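Local coordinates for cystalysin (Treponema denticola, PDB 1C7N), which binds pyridoxal-5'-phosphate as a member of the class I and II aminotransferase family, at residues V106-K111 / R258-K263; W91-A96 / I250-P255; L198-D203 / D228-F233. One frame throughout, in Å; residues are numbered along the deposited sequence.

Contact 1: V106-K111 / R258-K263; sequences VREFTK and RERFTK
E108 and F109, on helix 98-109, meet R260 and F261 on helix 255-267; the CA atoms nearest each other, of E108 and F261, are 6.6 Å apart. Glutamate suits a place at the partly exposed seam between two helices: CB points toward the other helix, CG lies anti to the backbone N (chi1 179°), and the chain bends at chi2. OE2 then reaches R260 NH1 at 2.7 Å in a salt bridge. The oxygen sits over one face of the guanidinium, and the carboxylate and guanidinium planes are 90° apart, unlike the coplanar, two-pronged pairing these groups can adopt. OE2 also lies 4.2 Å from K263 NZ, too far for a second salt bridge, yet that positive charge would still be expected to favour the ionised carboxylate.

F109 follows, and its ring shares the same arginine. R260 lays its NE 3.4 Å from F109 CE2, with the guanidinium plane perpendicular to the phenyl plane. The long arginine chain suits this exposed position because CB can touch the ring (R260 CB to F109 CZ 3.7 Å) while NE and the guanidinium run past it and NH1 meets the glutamate. Deeper in, F109 CE1 comes to 4.3 Å from F261 CB and approaches the F261 ring near its plane. Phenylalanine fits both places, since each ring also packs against the sheet.

This is surface packing between two helices on one side of the large sheet. F109 continues onto M199 and W201 of strand 199-203, F261 covers I93 and T95 of strand 92-95, and the F261 carbonyl accepts a hydrogen bond from N104 of helix 98-109.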
loop_
_atom_site.group_PDB
_atom_site.type_symbol
_atom_site.label_atom_id
_atom_site.label_comp_id
_atom_site.label_asym_id
_atom_site.label_seq_id
_atom_site.Cartn_x
_atom_site.Cartn_y
_atom_site.Cartn_z
ATOM N N VAL A 106 0.597 15.342 -8.311
ATOM C CA VAL A 106 1.521 15.999 -9.229
ATOM C C VAL A 106 1.524 15.269 -10.569
ATOM O O VAL A 106 1.441 15.880 -11.634
ATOM C CB VAL A 106 2.952 16.006 -8.659
ATOM C CG1 VAL A 106 3.919 16.598 -9.678
ATOM C CG2 VAL A 106 2.986 16.805 -7.364
ATOM N N ARG A 107 1.607 13.949 -10.499
ATOM C CA ARG A 107 1.630 13.111 -11.686
ATOM C C ARG A 107 0.441 13.361 -12.612
ATOM O O ARG A 107 0.608 13.547 -13.817
ATOM C CB ARG A 107 1.657 11.639 -11.261
ATOM C CG ARG A 107 1.661 10.634 -12.403
ATOM C CD ARG A 107 1.896 9.217 -11.882
ATOM N NE ARG A 107 3.085 9.151 -11.034
ATOM C CZ ARG A 107 3.061 9.060 -9.706
ATOM N NH1 ARG A 107 1.903 9.014 -9.054
ATOM N NH2 ARG A 107 4.198 9.029 -9.024
ATOM N N GLU A 108 -0.755 13.388 -12.035
ATOM C CA GLU A 108 -1.981 13.561 -12.807
ATOM C C GLU A 108 -2.380 14.971 -13.237
ATOM O O GLU A 108 -2.790 15.171 -14.377
ATOM C CB GLU A 108 -3.147 12.921 -12.044
ATOM C CG GLU A 108 -4.509 13.035 -12.717
ATOM C CD GLU A 108 -4.516 12.488 -14.134
ATOM O OE1 GLU A 108 -3.854 11.458 -14.380
ATOM O OE2 GLU A 108 -5.195 13.080 -14.998
ATOM N N PHE A 109 -2.255 15.954 -12.350
ATOM C CA PHE A 109 -2.682 17.300 -12.701
ATOM C C PHE A 109 -1.637 18.309 -13.173
ATOM O O PHE A 109 -1.929 19.498 -13.290
ATOM C CB PHE A 109 -3.507 17.876 -11.548
ATOM C CG PHE A 109 -4.682 17.019 -11.177
ATOM C CD1 PHE A 109 -4.554 16.010 -10.228
ATOM C CD2 PHE A 109 -5.899 17.167 -11.832
ATOM C CE1 PHE A 109 -5.620 15.156 -9.940
ATOM C CE2 PHE A 109 -6.972 16.317 -11.553
ATOM C CZ PHE A 109 -6.831 15.310 -10.606
ATOM N N THR A 110 -0.427 17.838 -13.448
ATOM C CA THR A 110 0.631 18.706 -13.959
ATOM C C THR A 110 1.471 17.897 -14.937
ATOM O O THR A 110 1.351 16.677 -15.008
ATOM C CB THR A 110 1.569 19.246 -12.848
ATOM O OG1 THR A 110 2.308 18.163 -12.270
ATOM C CG2 THR A 110 0.771 19.958 -11.765
ATOM N N LYS A 111 2.313 18.587 -15.695
ATOM C CA LYS A 111 3.184 17.936 -16.665
ATOM C C LYS A 111 4.606 18.407 -16.391
ATOM O O LYS A 111 4.807 19.433 -15.741
ATOM C CB LYS A 111 2.772 18.331 -18.085
ATOM C CG LYS A 111 2.786 19.838 -18.328
ATOM C CD LYS A 111 2.495 20.177 -19.787
ATOM C CE LYS A 111 2.389 21.682 -20.005
ATOM N NZ LYS A 111 3.642 22.409 -19.651
ATOM N N ARG A 258 -11.813 13.911 -9.013
ATOM C CA ARG A 258 -11.795 12.665 -8.262
ATOM C C ARG A 258 -11.504 11.478 -9.171
ATOM O O ARG A 258 -10.658 10.641 -8.861
ATOM C CB ARG A 258 -13.134 12.456 -7.547
ATOM C CG ARG A 258 -13.163 11.244 -6.621
ATOM C CD ARG A 258 -14.381 11.266 -5.703
ATOM N NE ARG A 258 -15.646 11.160 -6.427
ATOM C CZ ARG A 258 -16.608 12.081 -6.404
ATOM N NH1 ARG A 258 -16.460 13.191 -5.695
ATOM N NH2 ARG A 258 -17.735 11.883 -7.076
ATOM N N GLU A 259 -12.203 11.412 -10.300
ATOM C CA GLU A 259 -12.014 10.316 -11.239
ATOM C C GLU A 259 -10.646 10.329 -11.911
ATOM O O GLU A 259 -10.144 9.280 -12.313
ATOM C CB GLU A 259 -13.144 10.324 -12.280
ATOM C CG GLU A 259 -14.469 9.810 -11.714
ATOM C CD GLU A 259 -15.666 10.089 -12.608
ATOM O OE1 GLU A 259 -15.583 9.838 -13.830
ATOM O OE2 GLU A 259 -16.698 10.549 -12.080
ATOM N N ARG A 260 -10.033 11.504 -12.028
ATOM C CA ARG A 260 -8.706 11.599 -12.635
ATOM C C ARG A 260 -7.650 11.140 -11.631
ATOM O O ARG A 260 -6.665 10.492 -11.992
ATOM C CB ARG A 260 -8.393 13.037 -13.070
ATOM C CG ARG A 260 -9.124 13.500 -14.328
ATOM C CD ARG A 260 -8.161 14.169 -15.305
ATOM N NE ARG A 260 -7.604 15.423 -14.809
ATOM C CZ ARG A 260 -6.495 15.982 -15.285
ATOM N NH1 ARG A 260 -5.824 15.396 -16.264
ATOM N NH2 ARG A 260 -6.055 17.128 -14.790
ATOM N N PHE A 261 -7.858 11.498 -10.368
ATOM C CA PHE A 261 -6.944 11.120 -9.295
ATOM C C PHE A 261 -6.979 9.600 -9.146
ATOM O O PHE A 261 -5.948 8.949 -8.972
ATOM C CB PHE A 261 -7.391 11.773 -7.983
ATOM C CG PHE A 261 -6.504 11.462 -6.814
ATOM C CD1 PHE A 261 -5.369 12.226 -6.558
ATOM C CD2 PHE A 261 -6.804 10.403 -5.964
ATOM C CE1 PHE A 261 -4.549 11.938 -5.469
ATOM C CE2 PHE A 261 -5.989 10.106 -4.875
ATOM C CZ PHE A 261 -4.858 10.876 -4.625
ATOM N N THR A 262 -8.183 9.044 -9.223
ATOM C CA THR A 262 -8.388 7.608 -9.093
ATOM C C THR A 262 -7.767 6.812 -10.240
ATOM O O THR A 262 -7.160 5.760 -10.020
ATOM C CB THR A 262 -9.884 7.294 -9.021
ATOM O OG1 THR A 262 -10.443 7.944 -7.874
ATOM C CG2 THR A 262 -10.117 5.799 -8.923
ATOM N N LYS A 263 -7.931 7.303 -11.465
ATOM C CA LYS A 263 -7.368 6.626 -12.632
ATOM C C LYS A 263 -5.853 6.588 -12.475
ATOM O O LYS A 263 -5.225 5.542 -12.653
ATOM C CB LYS A 263 -7.721 7.378 -13.922
ATOM C CG LYS A 263 -7.195 8.808 -13.957
ATOM C CD LYS A 263 -7.415 9.521 -15.290
ATOM C CE LYS A 263 -6.369 9.122 -16.322
ATOM N NZ LYS A 263 -6.425 9.994 -17.536
#

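Contact 2: W91-A96 / I250-P255; sequences WIINTA and IIIKNP
With CG of W91 beside its backbone N (chi1 -74°) and CG of K253 anti to its own N (chi1 174°), the two side chains lie alongside each other and point the same way. They flank an antiparallel pair at the edge of the large mixed sheet of the aspartate aminotransferase-like fold (fold type I), where strand 92-95 is outermost within the chain and strand 248-251 is its neighbour. The broad indole suits the partly exposed end of the pair, because its face can cover an aliphatic chain: K253 CB stands 3.6 Å from the centroid of the six-membered ring of W91, almost on the ring normal, in a CH-pi contact. The lysine is extended beyond CG, and NZ runs on to salt bridges with E224 and D228.

Between the strands, I93 and I250 form the hydrogen-bonded pair. I93 N donates to I250 O at 2.7 Å, nearly straight, and I250 N returns a bond to I93 O. I92 and I251 are the non-hydrogen-bonded pair, and beyond them I252 N donates to W91 O at 2.9 Å.

Isoleucine, branched at CB, is at home in strands and fills both faces of the sheet. On the face of I92 and I251, the two side chains lie side by side, pointing the same way, with I92 CG1 3.5 Å from I251 CD1. The opposite face carries I93 and I250 and is covered by helices 98-109 and 255-267. T95 joins it there, its hydroxyl bonded to the carbonyl of G97. At the indole edge, in the plane of the ring, I251 CG2 lies 3.9 Å from W91 CE3.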
loop_
_atom_site.group_PDB
_atom_site.type_symbol
_atom_site.label_atom_id
_atom_site.label_comp_id
_atom_site.label_asym_id
_atom_site.label_seq_id
_atom_site.Cartn_x
_atom_site.Cartn_y
_atom_site.Cartn_z
ATOM N N TRP A 91 -16.936 11.011 -1.865
ATOM C CA TRP A 91 -15.861 11.997 -2.029
ATOM C C TRP A 91 -14.530 11.398 -1.554
ATOM O O TRP A 91 -13.458 11.916 -1.870
ATOM C CB TRP A 91 -16.126 13.229 -1.163
ATOM C CG TRP A 91 -17.197 14.155 -1.629
ATOM C CD1 TRP A 91 -18.206 13.884 -2.505
ATOM C CD2 TRP A 91 -17.399 15.500 -1.184
ATOM N NE1 TRP A 91 -19.030 14.979 -2.630
ATOM C CE2 TRP A 91 -18.558 15.984 -1.831
ATOM C CE3 TRP A 91 -16.713 16.343 -0.296
ATOM C CZ2 TRP A 91 -19.048 17.277 -1.619
ATOM C CZ3 TRP A 91 -17.201 17.633 -0.084
ATOM C CH2 TRP A 91 -18.360 18.086 -0.746
ATOM N N ILE A 92 -14.614 10.313 -0.789
ATOM C CA ILE A 92 -13.438 9.658 -0.215
ATOM C C ILE A 92 -12.698 8.672 -1.114
ATOM O O ILE A 92 -13.253 7.652 -1.511
ATOM C CB ILE A 92 -13.816 8.893 1.074
ATOM C CG1 ILE A 92 -14.529 9.827 2.052
ATOM C CG2 ILE A 92 -12.562 8.319 1.741
ATOM C CD1 ILE A 92 -15.148 9.097 3.226
ATOM N N ILE A 93 -11.441 8.981 -1.419
ATOM C CA ILE A 93 -10.603 8.095 -2.233
ATOM C C ILE A 93 -9.441 7.648 -1.339
ATOM O O ILE A 93 -8.802 8.476 -0.680
ATOM C CB ILE A 93 -10.046 8.814 -3.483
ATOM C CG1 ILE A 93 -11.204 9.313 -4.357
ATOM C CG2 ILE A 93 -9.151 7.861 -4.276
ATOM C CD1 ILE A 93 -12.156 8.219 -4.820
ATOM N N ASN A 94 -9.164 6.348 -1.326
ATOM C CA ASN A 94 -8.104 5.808 -0.474
ATOM C C ASN A 94 -6.760 5.557 -1.143
ATOM O O ASN A 94 -6.687 5.145 -2.304
ATOM C CB ASN A 94 -8.571 4.499 0.172
ATOM C CG ASN A 94 -9.834 4.672 1.001
ATOM O OD1 ASN A 94 -10.838 4.003 0.765
ATOM N ND2 ASN A 94 -9.784 5.568 1.980
ATOM N N THR A 95 -5.695 5.808 -0.386
ATOM C CA THR A 95 -4.332 5.579 -0.844
ATOM C C THR A 95 -3.557 5.061 0.355
ATOM O O THR A 95 -3.967 5.268 1.497
ATOM C CB THR A 95 -3.652 6.869 -1.340
ATOM O OG1 THR A 95 -3.566 7.808 -0.263
ATOM C CG2 THR A 95 -4.438 7.481 -2.493
ATOM N N ALA A 96 -2.454 4.368 0.101
ATOM C CA ALA A 96 -1.636 3.842 1.180
ATOM C C ALA A 96 -0.646 4.930 1.572
ATOM O O ALA A 96 0.532 4.860 1.234
ATOM C CB ALA A 96 -0.892 2.590 0.721
ATOM N N ILE A 250 -8.295 10.509 1.146
ATOM C CA ILE A 250 -8.131 11.681 0.300
ATOM C C ILE A 250 -9.524 12.129 -0.109
ATOM O O ILE A 250 -10.270 11.368 -0.735
ATOM C CB ILE A 250 -7.295 11.344 -0.954
ATOM C CG1 ILE A 250 -6.123 10.440 -0.567
ATOM C CG2 ILE A 250 -6.744 12.626 -1.570
ATOM C CD1 ILE A 250 -5.153 11.077 0.442
ATOM N N ILE A 251 -9.880 13.357 0.255
ATOM C CA ILE A 251 -11.210 13.880 -0.049
ATOM C C ILE A 251 -11.225 14.774 -1.281
ATOM O O ILE A 251 -10.527 15.793 -1.336
ATOM C CB ILE A 251 -11.770 14.674 1.152
ATOM C CG1 ILE A 251 -11.602 13.859 2.436
ATOM C CG2 ILE A 251 -13.246 14.990 0.932
ATOM C CD1 ILE A 251 -12.241 12.476 2.383
ATOM N N ILE A 252 -12.036 14.389 -2.261
ATOM C CA ILE A 252 -12.156 15.132 -3.516
ATOM C C ILE A 252 -13.625 15.271 -3.914
ATOM O O ILE A 252 -14.261 14.302 -4.332
ATOM C CB ILE A 252 -11.403 14.415 -4.652
ATOM C CG1 ILE A 252 -9.981 14.075 -4.193
ATOM C CG2 ILE A 252 -11.347 15.302 -5.887
ATOM C CD1 ILE A 252 -9.209 13.244 -5.191
ATOM N N LYS A 253 -14.153 16.483 -3.779
ATOM C CA LYS A 253 -15.549 16.776 -4.114
ATOM C C LYS A 253 -15.889 16.684 -5.602
ATOM O O LYS A 253 -16.897 16.084 -5.979
ATOM C CB LYS A 253 -15.914 18.178 -3.619
ATOM C CG LYS A 253 -17.295 18.651 -4.048
ATOM C CD LYS A 253 -17.472 20.139 -3.775
ATOM C CE LYS A 253 -18.897 20.584 -4.052
ATOM N NZ LYS A 253 -19.049 22.068 -4.021
ATOM N N ASN A 254 -15.056 17.290 -6.445
ATOM C CA ASN A 254 -15.293 17.294 -7.885
ATOM C C ASN A 254 -15.148 15.922 -8.535
ATOM O O ASN A 254 -14.081 15.309 -8.486
ATOM C CB ASN A 254 -14.355 18.286 -8.570
ATOM C CG ASN A 254 -14.665 18.446 -10.048
ATOM O OD1 ASN A 254 -14.165 17.693 -10.888
ATOM N ND2 ASN A 254 -15.510 19.418 -10.370
ATOM N N PRO A 255 -16.226 15.426 -9.166
ATOM C CA PRO A 255 -16.233 14.121 -9.830
ATOM C C PRO A 255 -15.151 13.979 -10.897
ATOM O O PRO A 255 -14.553 12.912 -11.041
ATOM C CB PRO A 255 -17.640 14.041 -10.413
ATOM C CG PRO A 255 -18.445 14.825 -9.436
ATOM C CD PRO A 255 -17.568 16.033 -9.213
#

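Contact 3: L198-D203 / D228-F233; sequences LMLWSD and DKTITF. With PLP (pyridoxal-5'-phosphate), chain I.
The PLP pocket begins at the end of this strand pair, where D203 OD1 lies 2.6 Å from N1 of PLP. D203 CG is anti to its backbone N (chi1 -178°), and the backbone N of I205 holds the other oxygen, OD2. An acidic oxygen is a fitting neighbour for the pyridine nitrogen N1.

Behind D203, strands 199-203 and 230-233 run parallel, with 10° between their directions, as successive strands of a beta-alpha-beta unit with helix 224-227 between them. L200 N donates to K229 O, I231 N to L200 O at 2.7 Å, S202 N to I231 O and F233 N to S202 O. Before the first of these bonds, the extended K229 chain brings NZ to L198 O at 2.7 Å; V193 O also accepts from this NZ.

On the face carrying W201 and I231, large apolar groups meet helices 98-109 and 255-267. M199 CE packs tightly on I231 CD1 (3.5 Å), while SD lies in the indole plane and receives a weak bond from W201 NE1. F233 turns its ring edge to W201, F233 CE1 to W201 CB 3.6 Å.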
loop_
_atom_site.group_PDB
_atom_site.type_symbol
_atom_site.label_atom_id
_atom_site.label_comp_id
_atom_site.label_asym_id
_atom_site.label_seq_id
_atom_site.Cartn_x
_atom_site.Cartn_y
_atom_site.Cartn_z
ATOM N N LEU A 198 -5.093 28.224 -10.215
ATOM C CA LEU A 198 -4.411 27.295 -9.327
ATOM C C LEU A 198 -5.376 26.303 -8.708
ATOM O O LEU A 198 -6.508 26.636 -8.368
ATOM C CB LEU A 198 -3.697 28.039 -8.197
ATOM C CG LEU A 198 -2.379 28.763 -8.472
ATOM C CD1 LEU A 198 -1.932 29.475 -7.204
ATOM C CD2 LEU A 198 -1.321 27.766 -8.924
ATOM N N MET A 199 -4.910 25.070 -8.569
ATOM C CA MET A 199 -5.697 24.022 -7.955
ATOM C C MET A 199 -5.230 24.075 -6.505
ATOM O O MET A 199 -4.188 24.666 -6.225
ATOM C CB MET A 199 -5.331 22.685 -8.600
ATOM C CG MET A 199 -6.341 21.587 -8.400
ATOM S SD MET A 199 -5.997 20.211 -9.512
ATOM C CE MET A 199 -6.996 18.936 -8.758
ATOM N N LEU A 200 -5.985 23.496 -5.579
ATOM C CA LEU A 200 -5.563 23.499 -4.180
ATOM C C LEU A 200 -5.380 22.086 -3.640
ATOM O O LEU A 200 -6.329 21.301 -3.604
ATOM C CB LEU A 200 -6.572 24.240 -3.293
ATOM C CG LEU A 200 -6.249 24.175 -1.792
ATOM C CD1 LEU A 200 -4.945 24.920 -1.509
ATOM C CD2 LEU A 200 -7.380 24.772 -0.986
ATOM N N TRP A 201 -4.155 21.768 -3.229
ATOM C CA TRP A 201 -3.845 20.463 -2.658
ATOM C C TRP A 201 -3.493 20.738 -1.198
ATOM O O TRP A 201 -2.371 21.133 -0.890
ATOM C CB TRP A 201 -2.646 19.818 -3.364
ATOM C CG TRP A 201 -2.773 19.716 -4.861
ATOM C CD1 TRP A 201 -3.926 19.743 -5.601
ATOM C CD2 TRP A 201 -1.702 19.548 -5.798
ATOM N NE1 TRP A 201 -3.636 19.604 -6.937
ATOM C CE2 TRP A 201 -2.279 19.484 -7.087
ATOM C CE3 TRP A 201 -0.309 19.448 -5.674
ATOM C CZ2 TRP A 201 -1.514 19.324 -8.241
ATOM C CZ3 TRP A 201 0.455 19.290 -6.820
ATOM C CH2 TRP A 201 -0.150 19.229 -8.089
ATOM N N SER A 202 -4.458 20.529 -0.309
ATOM C CA SER A 202 -4.268 20.789 1.113
ATOM C C SER A 202 -3.988 19.547 1.956
ATOM O O SER A 202 -4.857 18.680 2.119
ATOM C CB SER A 202 -5.496 21.516 1.661
ATOM O OG SER A 202 -5.260 21.998 2.969
ATOM N N ASP A 203 -2.768 19.472 2.487
ATOM C CA ASP A 203 -2.350 18.351 3.326
ATOM C C ASP A 203 -2.669 18.710 4.773
ATOM O O ASP A 203 -1.994 19.541 5.387
ATOM C CB ASP A 203 -0.847 18.092 3.150
ATOM C CG ASP A 203 -0.344 16.896 3.953
ATOM O OD1 ASP A 203 0.800 16.444 3.697
ATOM O OD2 ASP A 203 -1.075 16.410 4.847
ATOM N N ASP A 228 -14.526 22.995 -5.040
ATOM C CA ASP A 228 -14.703 22.465 -6.392
ATOM C C ASP A 228 -13.372 22.153 -7.079
ATOM O O ASP A 228 -13.323 21.348 -8.005
ATOM C CB ASP A 228 -15.494 23.459 -7.251
ATOM C CG ASP A 228 -16.986 23.434 -6.959
ATOM O OD1 ASP A 228 -17.685 24.376 -7.396
ATOM O OD2 ASP A 228 -17.462 22.479 -6.309
ATOM N N LYS A 229 -12.294 22.795 -6.639
ATOM C CA LYS A 229 -10.992 22.527 -7.236
ATOM C C LYS A 229 -9.915 22.233 -6.194
ATOM O O LYS A 229 -8.740 22.535 -6.392
ATOM C CB LYS A 229 -10.558 23.689 -8.136
ATOM C CG LYS A 229 -10.335 25.022 -7.444
ATOM C CD LYS A 229 -9.767 26.013 -8.450
ATOM C CE LYS A 229 -9.395 27.340 -7.815
ATOM N NZ LYS A 229 -8.671 28.206 -8.800
ATOM N N THR A 230 -10.328 21.626 -5.088
ATOM C CA THR A 230 -9.407 21.278 -4.010
ATOM C C THR A 230 -9.314 19.769 -3.781
ATOM O O THR A 230 -10.293 19.039 -3.943
ATOM C CB THR A 230 -9.841 21.921 -2.664
ATOM O OG1 THR A 230 -9.843 23.349 -2.785
ATOM C CG2 THR A 230 -8.891 21.505 -1.531
ATOM N N ILE A 231 -8.120 19.319 -3.414
ATOM C CA ILE A 231 -7.870 17.924 -3.078
ATOM C C ILE A 231 -7.339 18.026 -1.655
ATOM O O ILE A 231 -6.312 18.659 -1.426
ATOM C CB ILE A 231 -6.770 17.280 -3.953
ATOM C CG1 ILE A 231 -7.278 17.060 -5.381
ATOM C CG2 ILE A 231 -6.340 15.960 -3.335
ATOM C CD1 ILE A 231 -6.210 16.538 -6.336
ATOM N N THR A 232 -8.051 17.437 -0.702
ATOM C CA THR A 232 -7.628 17.496 0.691
ATOM C C THR A 232 -7.145 16.136 1.173
ATOM O O THR A 232 -7.884 15.147 1.110
ATOM C CB THR A 232 -8.776 17.980 1.604
ATOM O OG1 THR A 232 -9.163 19.310 1.227
ATOM C CG2 THR A 232 -8.331 17.986 3.054
ATOM N N PHE A 233 -5.900 16.092 1.642
ATOM C CA PHE A 233 -5.305 14.853 2.133
ATOM C C PHE A 233 -5.479 14.705 3.640
ATOM O O PHE A 233 -5.066 15.572 4.409
ATOM C CB PHE A 233 -3.804 14.804 1.810
ATOM C CG PHE A 233 -3.469 15.163 0.388
ATOM C CD1 PHE A 233 -3.351 16.494 0.004
ATOM C CD2 PHE A 233 -3.265 14.171 -0.570
ATOM C CE1 PHE A 233 -3.035 16.836 -1.311
ATOM C CE2 PHE A 233 -2.951 14.505 -1.890
ATOM C CZ PHE A 233 -2.835 15.841 -2.259
HETATM N N1 PLP I . 2.273 15.023 5.296
HETATM C C2 PLP I . 2.925 15.675 6.361
HETATM C C2A PLP I . 2.871 17.191 6.316
HETATM C C3 PLP I . 3.474 14.812 7.410
HETATM O O3 PLP I . 4.174 15.481 8.327
HETATM C C4 PLP I . 3.286 13.411 7.334
HETATM C C4A PLP I . 3.732 12.523 8.406
HETATM C C5 PLP I . 2.540 12.855 6.160
HETATM C C6 PLP I . 2.080 13.670 5.167
HETATM C C5A PLP I . 2.047 11.418 6.308
HETATM O O4P PLP I . 2.353 10.430 5.407
HETATM P P PLP I . 1.606 9.024 5.743
HETATM O O1P PLP I . 2.341 8.084 4.901
HETATM O O2P PLP I . 0.152 9.154 5.327
HETATM O O3P PLP I . 1.725 8.703 7.169
#

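How the contacts relate
From the N terminus, strand 92-95 comes first and leads directly into helix 98-109; their later partners, strand 248-251 and helix 255-267, also follow each other. Contact 2 closes its loop between 91-96 and 250-255, and contact 1 closes another between 106-111 and 258-263; because the segments come in the order 91-96, 106-111, 250-255, 258-263, the two cross. Contact 3 closes a short loop nested inside both. Contacts 2 and 3 share the large sheet: I251 N probably bonds to T232 O, and I250 CD1 packs on F233. Contact 1 joins the helices on one side of it, with R258 NH1 probably bonded to I252 O of contact 2 and V106 resting on W201 of contact 3.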